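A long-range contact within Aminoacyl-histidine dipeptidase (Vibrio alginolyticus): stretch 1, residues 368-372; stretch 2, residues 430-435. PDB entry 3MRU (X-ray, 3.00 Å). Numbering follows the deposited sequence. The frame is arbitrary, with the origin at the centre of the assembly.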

# COMPACT_ATOMS: atom_id res chain seq x y z
N ILE A 368 4.96 -8.16 7.58
CA ILE A 368 6.23 -7.47 7.63
C ILE A 368 6.31 -6.57 6.43
O ILE A 368 5.99 -6.99 5.30
CB ILE A 368 7.41 -8.46 7.62
CG1 ILE A 368 7.26 -9.47 8.75
CG2 ILE A 368 8.72 -7.72 7.73
CD1 ILE A 368 8.14 -10.71 8.64
N ARG A 369 6.73 -5.33 6.66
CA ARG A 369 6.99 -4.38 5.60
C ARG A 369 8.45 -3.97 5.65
O ARG A 369 9.06 -3.99 6.72
CB ARG A 369 6.17 -3.14 5.83
CG ARG A 369 4.74 -3.34 5.65
CD ARG A 369 4.08 -2.07 6.04
NE ARG A 369 2.63 -2.17 6.00
CZ ARG A 369 1.93 -2.40 4.89
NH1 ARG A 369 2.56 -2.59 3.74
NH2 ARG A 369 0.62 -2.47 4.95
N SER A 370 8.98 -3.60 4.49
CA SER A 370 10.35 -3.13 4.38
C SER A 370 10.65 -2.51 3.02
O SER A 370 10.07 -2.91 2.01
CB SER A 370 11.33 -4.23 4.77
OG SER A 370 12.65 -3.73 4.66
N LEU A 371 11.59 -1.56 3.01
CA LEU A 371 12.08 -0.94 1.78
C LEU A 371 13.21 -1.83 1.30
O LEU A 371 13.24 -2.23 0.13
CB LEU A 371 12.60 0.46 2.02
CG LEU A 371 11.86 1.41 2.96
CD1 LEU A 371 12.67 2.67 3.12
CD2 LEU A 371 10.49 1.74 2.44
N ILE A 372 14.15 -2.15 2.19
CA ILE A 372 15.17 -3.13 1.80
C ILE A 372 14.59 -4.55 1.95
O ILE A 372 14.18 -4.97 3.03
CB ILE A 372 16.54 -2.97 2.55
CG1 ILE A 372 17.08 -1.54 2.39
CG2 ILE A 372 17.56 -4.01 2.02
CD1 ILE A 372 17.48 -1.10 0.97
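Stretch 2 430-435: MVIHAG

Two strand ends meet here without a single hydrogen bond between them: packing alone joins stretch 2 to stretch 1, and the backbones stay too far apart for sheet pairing. The nearest CA atoms across the contact, those of Arg369 and His433, are 7.2 Å apart, and the space between the chains is filled by side chains. About 270 Å² of surface is buried, both sides summed, between residues that touch across at least 60 positions of sequence.

Stretch 1 arrives as a strand through Ser370, then turns at Leu371 (phi/psi -88/-50) and reaches Ile372, the N-cap of a helix. Stretch 2 is extended from Met430 to Ile432 and leaves its strand at His433, whose phi/psi of -87/64 bends the chain. A weak backbone hydrogen bond spans that bend, from Ala434 N to Ile432 O at 2.9 Å. Taken end to end, the touching parts run 148° apart, roughly antiparallel, so Val431 comes beside Leu371 while Ala434 comes near the far end of Arg369.

His433 is the centre of the contact and has the largest covered area of any residue in it. Its CA-to-CB bond points sideways, but the imidazole reaches nearer to stretch 1, with NE2 3.5 Å from Arg369 CB and ND1 4.1 Å from Leu371 CD2. One ring thus touches two residues that flank Ser370 in sequence. NE2 is hydrogen-bonded elsewhere in the structure, so its polar need is met even as it packs beside an aliphatic carbon.

Arg369 points its CA-to-CB bond toward stretch 2, with chi1 m and chi2 and chi3 both t. This extended chain carries the guanidinium past the histidine to the bend, where His433 O lies over one of its faces and NH1 comes within 4.2 Å of Ala434 CA. Its NE and NH2 find hydrogen-bond partners elsewhere in the structure.

The other end of the contact is apolar. Leu371 starts sideways, yet its m,t rotamer brings CD2 to 3.7 Å from CG1 of Val431, which itself points toward stretch 1.

Alternation sorts the remaining strand residues: Ile368 and Ser370 point away on one side, Ile432 on the other. Ser370 instead serves its own stretch, its OG donating to Ile372 O at 2.6 Å and so bridging the turn. The rule to read here is economical: where strands are not paired, one ring at a bend can meet both an arginine's aliphatic stem and a leucine, with a small apolar pair extending the contact.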

# COMPACT_ATOMS: atom_id res chain seq x y z
N MET A 430 8.84 11.95 -1.18
CA MET A 430 8.44 11.00 -0.13
C MET A 430 8.89 9.56 -0.29
O MET A 430 9.47 9.17 -1.31
CB MET A 430 6.93 11.01 0.03
CG MET A 430 6.45 12.17 0.81
SD MET A 430 4.74 11.93 1.28
CE MET A 430 4.94 11.30 2.96
N VAL A 431 8.63 8.77 0.76
CA VAL A 431 8.78 7.32 0.74
C VAL A 431 7.61 6.77 1.54
O VAL A 431 7.50 7.03 2.73
CB VAL A 431 10.11 6.86 1.39
CG1 VAL A 431 10.14 5.36 1.54
CG2 VAL A 431 11.26 7.26 0.54
N ILE A 432 6.70 6.05 0.88
CA ILE A 432 5.58 5.46 1.62
C ILE A 432 5.92 4.06 2.07
O ILE A 432 6.55 3.28 1.35
CB ILE A 432 4.18 5.44 0.89
CG1 ILE A 432 4.30 5.51 -0.63
CG2 ILE A 432 3.28 6.55 1.43
CD1 ILE A 432 4.80 4.23 -1.27
N HIS A 433 5.47 3.76 3.27
CA HIS A 433 5.69 2.46 3.83
C HIS A 433 4.51 1.63 3.34
O HIS A 433 3.68 1.18 4.14
CB HIS A 433 5.74 2.55 5.36
CG HIS A 433 6.62 1.52 5.98
ND1 HIS A 433 7.97 1.44 5.70
CD2 HIS A 433 6.35 0.52 6.84
CE1 HIS A 433 8.48 0.42 6.36
NE2 HIS A 433 7.53 -0.15 7.07
N ALA A 434 4.46 1.45 2.01
CA ALA A 434 3.36 0.78 1.33
C ALA A 434 3.76 0.26 -0.05
O ALA A 434 4.85 0.55 -0.55
CB ALA A 434 2.14 1.64 1.24
N GLY A 435 2.88 -0.51 -0.67
CA GLY A 435 3.14 -1.10 -1.98
C GLY A 435 2.62 -0.26 -3.13
O GLY A 435 1.47 0.19 -3.11